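Local coordinates for protein glycoside hydrolase (Streptococcus pneumoniae serotype 4, PDB 6ORH) that is a family 29 glycoside hydrolase that probably acts as an alpha-L-fucosidase, cleaving fucose from host carbohydrate antigens, at residues W39-G42 against Q43-P46; Y91-K94 against V95-W98; N143-Y146 against L147-K151; D104-L107 against E108-A112. The protein carries 2 engineered substitutions. All blocks are in the same frame, centred on the assembly; numbering follows the deposited sequence.

Contact 1: W39-G42 against Q43-P46. With FUC (alpha-L-fucopyranose), chain C; NDG (2-acetamido-2-deoxy-alpha-D-glucopyranose), chain B.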
# COMPACT_ATOMS: atom_id res chain seq x y z
N TRP A 39 1.32 2.30 -29.92
CA TRP A 39 0.56 1.31 -30.68
C TRP A 39 0.68 1.64 -32.15
O TRP A 39 0.69 2.83 -32.51
CB TRP A 39 -0.92 1.35 -30.29
CG TRP A 39 -1.32 0.62 -29.04
CD1 TRP A 39 -0.51 0.03 -28.11
CD2 TRP A 39 -2.67 0.44 -28.57
NE1 TRP A 39 -1.26 -0.51 -27.10
CE2 TRP A 39 -2.59 -0.29 -27.36
CE3 TRP A 39 -3.94 0.80 -29.06
CZ2 TRP A 39 -3.73 -0.65 -26.63
CZ3 TRP A 39 -5.07 0.43 -28.35
CH2 TRP A 39 -4.95 -0.29 -27.15
N GLY A 40 0.73 0.61 -32.99
CA GLY A 40 0.82 0.78 -34.43
C GLY A 40 -0.46 0.29 -35.11
O GLY A 40 -1.26 -0.40 -34.49
N THR A 41 -0.62 0.62 -36.41
CA THR A 41 -1.89 0.39 -37.06
C THR A 41 -1.82 -0.78 -38.03
O THR A 41 -2.85 -1.23 -38.52
CB THR A 41 -2.31 1.64 -37.84
OG1 THR A 41 -1.30 1.83 -38.83
CG2 THR A 41 -2.44 2.85 -36.95
N GLY A 42 -0.60 -1.24 -38.35
CA GLY A 42 -0.37 -2.26 -39.35
C GLY A 42 -0.14 -1.63 -40.72
O GLY A 42 0.04 -2.34 -41.72
N GLN A 43 -0.18 -0.29 -40.76
CA GLN A 43 0.12 0.47 -41.97
C GLN A 43 1.57 0.95 -42.00
O GLN A 43 1.98 1.61 -42.95
CB GLN A 43 -0.81 1.69 -42.12
CG GLN A 43 -2.27 1.31 -42.27
CD GLN A 43 -3.11 2.42 -42.86
OE1 GLN A 43 -2.80 3.60 -42.72
NE2 GLN A 43 -4.18 2.03 -43.54
N GLU A 44 2.35 0.63 -40.96
CA GLU A 44 3.74 1.03 -40.90
C GLU A 44 4.51 0.41 -42.07
O GLU A 44 4.26 -0.73 -42.45
CB GLU A 44 4.37 0.59 -39.57
CG GLU A 44 3.85 1.37 -38.38
CD GLU A 44 2.47 0.94 -37.89
OE1 GLU A 44 2.06 -0.18 -38.19
OE2 GLU A 44 1.81 1.75 -37.23
N ASP A 45 5.47 1.18 -42.57
CA ASP A 45 6.25 0.82 -43.75
C ASP A 45 7.45 -0.02 -43.30
O ASP A 45 8.30 0.50 -42.59
CB ASP A 45 6.68 2.08 -44.49
CG ASP A 45 7.50 1.81 -45.75
OD1 ASP A 45 7.78 0.62 -46.02
OD2 ASP A 45 7.82 2.78 -46.45
N PRO A 46 7.55 -1.31 -43.71
CA PRO A 46 8.71 -2.14 -43.36
C PRO A 46 10.06 -1.53 -43.73
O PRO A 46 11.07 -1.88 -43.12
CB PRO A 46 8.45 -3.47 -44.09
CG PRO A 46 6.92 -3.53 -44.20
CD PRO A 46 6.54 -2.08 -44.46
C1 FUC C . -0.71 -3.68 -23.18
C2 FUC C . -0.24 -3.38 -24.60
C3 FUC C . 1.03 -2.54 -24.50
C4 FUC C . 2.14 -3.37 -23.84
C5 FUC C . 1.64 -3.81 -22.45
C6 FUC C . 2.59 -4.79 -21.78
O2 FUC C . -1.29 -2.63 -25.24
O3 FUC C . 1.42 -2.14 -25.82
O4 FUC C . 2.46 -4.49 -24.70
O5 FUC C . 0.30 -4.46 -22.51
C1 NDG B . -3.46 0.25 -22.28
C2 NDG B . -2.10 -0.46 -22.36
C3 NDG B . -2.29 -1.98 -22.41
C4 NDG B . -3.17 -2.47 -21.22
C5 NDG B . -4.44 -1.59 -21.13
C6 NDG B . -5.00 -1.87 -19.71
C7 NDG B . -0.33 0.89 -23.43
C8 NDG B . 0.26 1.42 -24.71
O5 NDG B . -4.12 -0.20 -21.05
O3 NDG B . -0.97 -2.58 -22.37
O4 NDG B . -3.62 -3.78 -21.59
O6 NDG B . -6.27 -1.26 -19.60
O7 NDG B . 0.09 1.24 -22.34
N2 NDG B . -1.38 0.05 -23.53
O1 NDG B . -4.27 -0.10 -23.37

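Contact 2: Y91-K94 against V95-W98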
# COMPACT_ATOMS: atom_id res chain seq x y z
N TYR A 91 4.14 -9.79 -43.93
CA TYR A 91 4.39 -8.58 -43.15
C TYR A 91 5.40 -8.88 -42.04
O TYR A 91 5.03 -9.02 -40.87
CB TYR A 91 3.09 -8.00 -42.59
CG TYR A 91 3.16 -6.58 -42.09
CD1 TYR A 91 3.63 -5.55 -42.91
CD2 TYR A 91 2.69 -6.23 -40.83
CE1 TYR A 91 3.62 -4.23 -42.48
CE2 TYR A 91 2.69 -4.92 -40.39
CZ TYR A 91 3.18 -3.92 -41.20
OH TYR A 91 3.17 -2.63 -40.77
N SER A 92 6.67 -8.99 -42.43
CA SER A 92 7.71 -9.44 -41.52
C SER A 92 9.04 -8.80 -41.91
O SER A 92 9.15 -8.05 -42.89
CB SER A 92 7.82 -10.95 -41.57
OG SER A 92 8.63 -11.32 -42.69
N VAL A 93 10.07 -9.10 -41.12
CA VAL A 93 11.43 -8.66 -41.38
C VAL A 93 11.91 -9.09 -42.77
O VAL A 93 12.87 -8.50 -43.23
CB VAL A 93 12.37 -9.18 -40.28
CG1 VAL A 93 12.23 -8.32 -39.02
CG2 VAL A 93 12.19 -10.67 -39.99
N LYS A 94 11.26 -10.08 -43.38
CA LYS A 94 11.68 -10.52 -44.72
C LYS A 94 11.62 -9.36 -45.72
O LYS A 94 12.39 -9.35 -46.68
CB LYS A 94 10.77 -11.62 -45.27
CG LYS A 94 11.00 -13.02 -44.72
CD LYS A 94 10.28 -14.06 -45.58
CE LYS A 94 10.54 -15.47 -45.11
NZ LYS A 94 9.82 -16.47 -45.93
N VAL A 95 10.72 -8.40 -45.51
CA VAL A 95 10.58 -7.31 -46.47
C VAL A 95 11.17 -6.01 -45.94
O VAL A 95 10.96 -4.93 -46.51
CB VAL A 95 9.11 -7.14 -46.93
CG1 VAL A 95 8.59 -8.36 -47.68
CG2 VAL A 95 8.18 -6.77 -45.79
N SER A 96 11.97 -6.10 -44.86
CA SER A 96 12.63 -4.93 -44.32
C SER A 96 14.08 -4.91 -44.80
O SER A 96 14.61 -5.93 -45.19
CB SER A 96 12.55 -4.90 -42.81
OG SER A 96 13.61 -5.65 -42.22
N PRO A 97 14.76 -3.74 -44.81
CA PRO A 97 16.17 -3.70 -45.20
C PRO A 97 17.14 -4.22 -44.14
O PRO A 97 18.32 -4.42 -44.41
CB PRO A 97 16.45 -2.23 -45.49
CG PRO A 97 15.36 -1.46 -44.79
CD PRO A 97 14.20 -2.41 -44.58
N TRP A 98 16.63 -4.42 -42.91
CA TRP A 98 17.51 -4.91 -41.86
C TRP A 98 18.13 -6.23 -42.31
O TRP A 98 17.42 -7.11 -42.78
CB TRP A 98 16.65 -5.10 -40.59
CG TRP A 98 17.41 -5.60 -39.40
CD1 TRP A 98 18.50 -5.01 -38.84
CD2 TRP A 98 17.13 -6.77 -38.60
NE1 TRP A 98 18.95 -5.74 -37.77
CE2 TRP A 98 18.12 -6.82 -37.59
CE3 TRP A 98 16.17 -7.78 -38.66
CZ2 TRP A 98 18.17 -7.86 -36.66
CZ3 TRP A 98 16.19 -8.79 -37.71
CH2 TRP A 98 17.18 -8.82 -36.72
O HOH W 1 15.41 -8.89 -42.33

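Contact 3: N143-Y146 against L147-K151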
# COMPACT_ATOMS: atom_id res chain seq x y z
N ASN A 143 -7.24 -17.76 -36.14
CA ASN A 143 -6.76 -18.69 -35.11
C ASN A 143 -5.72 -19.66 -35.68
O ASN A 143 -4.75 -19.99 -35.00
CB ASN A 143 -7.90 -19.45 -34.45
CG ASN A 143 -8.52 -18.59 -33.37
OD1 ASN A 143 -7.91 -18.40 -32.31
ND2 ASN A 143 -9.72 -18.08 -33.61
N ALA A 144 -5.94 -20.16 -36.92
CA ALA A 144 -4.96 -21.06 -37.53
C ALA A 144 -3.63 -20.37 -37.81
O ALA A 144 -2.57 -20.98 -37.69
CB ALA A 144 -5.55 -21.72 -38.77
N TYR A 145 -3.67 -19.08 -38.17
CA TYR A 145 -2.49 -18.26 -38.39
C TYR A 145 -1.71 -18.15 -37.08
O TYR A 145 -0.49 -18.42 -37.03
CB TYR A 145 -2.91 -16.88 -38.91
CG TYR A 145 -1.83 -15.82 -38.94
CD1 TYR A 145 -0.73 -15.96 -39.78
CD2 TYR A 145 -1.85 -14.70 -38.11
CE1 TYR A 145 0.26 -15.00 -39.83
CE2 TYR A 145 -0.87 -13.73 -38.16
CZ TYR A 145 0.22 -13.90 -39.00
OH TYR A 145 1.23 -12.98 -39.07
N TYR A 146 -2.43 -17.78 -36.02
CA TYR A 146 -1.81 -17.62 -34.69
C TYR A 146 -1.14 -18.93 -34.26
O TYR A 146 0.03 -18.94 -33.83
CB TYR A 146 -2.82 -17.09 -33.67
CG TYR A 146 -2.19 -16.63 -32.38
CD1 TYR A 146 -1.91 -17.54 -31.37
CD2 TYR A 146 -1.90 -15.29 -32.17
CE1 TYR A 146 -1.31 -17.13 -30.19
CE2 TYR A 146 -1.30 -14.86 -30.99
CZ TYR A 146 -0.98 -15.80 -30.02
OH TYR A 146 -0.41 -15.41 -28.83
N LEU A 147 -1.89 -20.03 -34.37
CA LEU A 147 -1.44 -21.35 -33.94
C LEU A 147 -0.23 -21.79 -34.77
O LEU A 147 0.73 -22.34 -34.24
CB LEU A 147 -2.60 -22.36 -34.06
CG LEU A 147 -2.24 -23.79 -33.65
CD1 LEU A 147 -1.76 -23.85 -32.20
CD2 LEU A 147 -3.44 -24.73 -33.85
N ALA A 148 -0.28 -21.57 -36.09
CA ALA A 148 0.86 -21.90 -36.93
C ALA A 148 2.11 -21.14 -36.49
O ALA A 148 3.21 -21.68 -36.58
CB ALA A 148 0.56 -21.64 -38.39
N GLN A 149 1.96 -19.89 -36.03
CA GLN A 149 3.13 -19.16 -35.58
C GLN A 149 3.63 -19.73 -34.25
O GLN A 149 4.85 -19.82 -34.06
CB GLN A 149 2.86 -17.65 -35.62
CG GLN A 149 2.73 -17.18 -37.05
CD GLN A 149 2.68 -15.68 -37.12
OE1 GLN A 149 2.11 -15.01 -36.24
NE2 GLN A 149 3.24 -15.15 -38.18
N LEU A 150 2.71 -20.05 -33.34
CA LEU A 150 3.12 -20.73 -32.11
C LEU A 150 3.99 -21.95 -32.47
O LEU A 150 5.04 -22.16 -31.84
CB LEU A 150 1.92 -21.18 -31.28
CG LEU A 150 1.12 -20.09 -30.55
CD1 LEU A 150 -0.04 -20.71 -29.80
CD2 LEU A 150 2.03 -19.33 -29.59
N LYS A 151 3.55 -22.75 -33.47
CA LYS A 151 4.28 -23.96 -33.84
C LYS A 151 5.66 -23.60 -34.40
O LYS A 151 6.66 -24.23 -34.05
CB LYS A 151 3.45 -24.74 -34.87
CG LYS A 151 2.25 -25.42 -34.22
CD LYS A 151 1.35 -26.12 -35.23
CE LYS A 151 0.19 -26.84 -34.57
NZ LYS A 151 -0.63 -27.51 -35.60

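Contact 4: D104-L107 against E108-A112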
# COMPACT_ATOMS: atom_id res chain seq x y z
N ASP A 104 16.60 -12.23 -38.51
CA ASP A 104 15.69 -13.00 -37.68
C ASP A 104 15.98 -12.62 -36.23
O ASP A 104 16.96 -13.08 -35.67
CB ASP A 104 15.87 -14.51 -37.94
CG ASP A 104 14.96 -15.40 -37.10
OD1 ASP A 104 14.43 -14.89 -36.09
OD2 ASP A 104 14.80 -16.58 -37.45
N LEU A 105 15.14 -11.74 -35.65
CA LEU A 105 15.47 -11.19 -34.33
C LEU A 105 15.31 -12.28 -33.28
O LEU A 105 16.06 -12.32 -32.31
CB LEU A 105 14.59 -9.97 -34.04
CG LEU A 105 14.90 -9.28 -32.71
CD1 LEU A 105 16.35 -8.75 -32.66
CD2 LEU A 105 13.89 -8.17 -32.45
N LEU A 106 14.33 -13.18 -33.47
CA LEU A 106 14.14 -14.26 -32.51
C LEU A 106 15.37 -15.16 -32.48
O LEU A 106 15.79 -15.57 -31.41
CB LEU A 106 12.83 -15.01 -32.79
CG LEU A 106 12.53 -16.17 -31.84
CD1 LEU A 106 12.45 -15.71 -30.39
CD2 LEU A 106 11.22 -16.84 -32.24
N LEU A 107 15.97 -15.42 -33.67
CA LEU A 107 17.19 -16.21 -33.70
C LEU A 107 18.34 -15.47 -33.02
O LEU A 107 19.07 -16.08 -32.22
CB LEU A 107 17.56 -16.50 -35.16
CG LEU A 107 18.80 -17.37 -35.34
CD1 LEU A 107 18.56 -18.76 -34.76
CD2 LEU A 107 19.15 -17.48 -36.82
N GLU A 108 18.54 -14.18 -33.34
CA GLU A 108 19.67 -13.45 -32.77
C GLU A 108 19.59 -13.42 -31.24
O GLU A 108 20.59 -13.69 -30.57
CB GLU A 108 19.80 -12.03 -33.34
CG GLU A 108 20.06 -12.06 -34.83
CD GLU A 108 20.50 -10.73 -35.41
OE1 GLU A 108 20.62 -9.75 -34.66
OE2 GLU A 108 20.70 -10.68 -36.66
N VAL A 109 18.39 -13.16 -30.71
CA VAL A 109 18.22 -13.14 -29.26
C VAL A 109 18.44 -14.55 -28.69
O VAL A 109 19.06 -14.68 -27.64
CB VAL A 109 16.86 -12.54 -28.85
CG1 VAL A 109 16.66 -12.63 -27.33
CG2 VAL A 109 16.77 -11.08 -29.27
N SER A 110 17.89 -15.57 -29.37
CA SER A 110 17.95 -16.94 -28.89
C SER A 110 19.40 -17.42 -28.84
O SER A 110 19.75 -18.11 -27.89
CB SER A 110 17.12 -17.86 -29.77
OG SER A 110 15.73 -17.56 -29.62
N GLN A 111 20.21 -17.03 -29.83
CA GLN A 111 21.61 -17.46 -29.83
C GLN A 111 22.32 -16.91 -28.59
O GLN A 111 23.04 -17.67 -27.90
CB GLN A 111 22.33 -16.94 -31.07
CG GLN A 111 21.92 -17.71 -32.31
CD GLN A 111 22.39 -17.05 -33.58
OE1 GLN A 111 22.63 -15.84 -33.62
NE2 GLN A 111 22.52 -17.85 -34.62
N ALA A 112 22.13 -15.61 -28.35
CA ALA A 112 22.71 -14.96 -27.17
C ALA A 112 22.16 -15.54 -25.86
O ALA A 112 22.91 -15.82 -24.92
CB ALA A 112 22.53 -13.46 -27.27
O HOH W 2 19.45 -12.38 -38.32

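Contact 1: W39-G42 against Q43-P46
E44 turns its carboxylate back onto the two peptide N-H groups that T41 and G42 present. Its chain runs out past CB and then bends (chi2 78°), which folds the acid over the turn. OE2 accepts a hydrogen bond from T41 N at 2.8 Å through its syn lone pair, and OE1 is met on its syn side by G42 N at 2.9 Å, so the acid straddles two successive amides. Q43 is held differently: its backbone N gives a hydrogen bond to T41 OG1 at 3.1 Å, an ST turn, while its CB packs against that same hydroxyl oxygen at 3.3 Å. G42, between them, has a positive phi of 91° that suits glycine. At the far end of the segment the W39 indole enters the glycan pocket, where NE1 donates to O2 of the fucose at 2.8 Å; H78 and W127 meet this ring edge-to-face, and V403 of the second subunit packs on it. OE2 of E44 also accepts from Q37 NE2. With several N-H donors converging on a buried carboxylate and no basic partner in the turn, its negative charge is probably stabilised by the backbone amides of T41 and G42 and by the Q37 side chain.

Contact 2: Y91-K94 against V95-W98
The W98 indole meets V93 at the benzo part of the ring: CG1 of V93 comes in obliquely to CE3 at 4.0 Å. The two side chains run side by side in the same direction, and W98 reaches this place because its CG lies anti to its own N (chi1 -180°). P51 and, from helix 105-116, L105 and E108 also touch the indole. Y91, the other ring here, looks the other way, stacking on H130 and meeting F81 edge-to-face. The peptide carbonyl of V93 is the third flat group and the polar centre of the bend. S96 N at 3.0 Å and S96 OG at 3.1 Å both reach V93 O from the same face of its plane, the N-H standing well above that plane and the hydroxyl only 19° from it. A water also donates to V93 O, at 2.7 Å, and to W98 O as well, tying the beginning of the bend to its end. One residue earlier, V95 N donates to S92 O at 3.1 Å, again from above the carbonyl plane, while CG2 of V95 lies 3.3 Å from S92 O. S92 OG accepts from K94 N at 3.0 Å and so steadies the first corner. Two successive bonds from residue i+3 back to residue i, introduced by an ST turn at S92, make this a short 3-10 turn, set in the long loop that joins strand 70-74 to helix 105-116 in the alpha-L-fucosidase barrel.

Contact 3: N143-Y146 against L147-K151
Y145 carries the amide of Q149 over one face of its ring, with OE1 3.5 Å from CZ and the ring and amide planes 41° apart. The tyrosine puts CG anti to its N (chi1 169°), and the glutamine, extended beyond CG, crosses it from one turn further along the helix. NE2 of Q149 lies 3.1 Å from Y145 OH, but its firm partner is T86 OG1 in a neighbouring loop, so the amide lies tilted over the aromatic face with its nitrogen tethered from outside the helix. On the next flank, Y146 and L150 make an apolar pair: CD1 of L150 packs at 3.8 Å on CE1 of Y146, approaching the ring obliquely. Y146 stacks on W188 of helix 185-196 and bonds through its OH to L124 O on strand 119-124, while L150 also packs on L124. N143, one turn before L147, is fixed at both amide atoms, OD1 by E184 N and ND2 by E139 O and N182 O. Beneath the side chains the main chain is regular: L147 N to N143 O, A148 N to A144 O, Q149 N to Y145 O and L150 N to Y146 O, all between 2.9 and 3.0 Å. Paired side chains four residues apart, on a helix linking strand 119-124 to strand 167-169, belong to an outer helix of a TIM barrel packed against its strands and its neighbouring helix.

Contact 4: D104-L107 against E108-A112
S110 reaches back one turn and grips L106 O twice: OG donates at 2.7 Å and the backbone N at 2.9 Å, from opposite faces of the carbonyl plane. Placing OG beside its own N (chi1 -68°) lets it stretch to that oxygen. Alongside, L105 CD1 packs on V109 CG2 at 4.1 Å, and NE2 of Q111 lies across L107, 3.8 Å from its CG. The start of the helix is closed by D104, the N-cap, whose OD1 accepts from L107 N at 2.9 Å, met from well above the carboxylate plane. These are the first two turns of helix 105-116, which leads to strand 119-124 of the TIM barrel, and the apolar flank turns to that wall: L106 and V109 rest on M120 and on L73 of strand 70-74, while L105 and V109 also meet W59 of helix 56-65. A second layer sets the polar groups. Y159 OH holds D104 OD2, and G160 N donates to S110 OG, so the serine oxygen gives one bond and takes another. E108 OE2 makes a salt bridge to R99 NE and accepts from a water at 2.7 Å that also accepts a hydrogen bond from D104 N.

In the fold
Contacts 3 and 4 are each about two turns of an outer barrel helix, and they flank the same strand 119-124; their inward faces mix apolar packing with a few polar groups, whose partners lie partly on the strand and partly in loops. Contacts 1 and 2 are irregular loop turns, contact 1 held by backbone N-H groups on a carboxylate and a hydroxyl, contact 2 by backbone N-H groups and a hydroxyl on carbonyls. Contacts 2 and 3 are mostly buried, 1 and 4 only partly. E44 O accepts from Y91 OH, joining contact 1 to contact 2, whose W98 leans on D104, L105 and E108 of contact 4. Contact 3 touches none of the others, and contact 1 alone reaches the bound glycan.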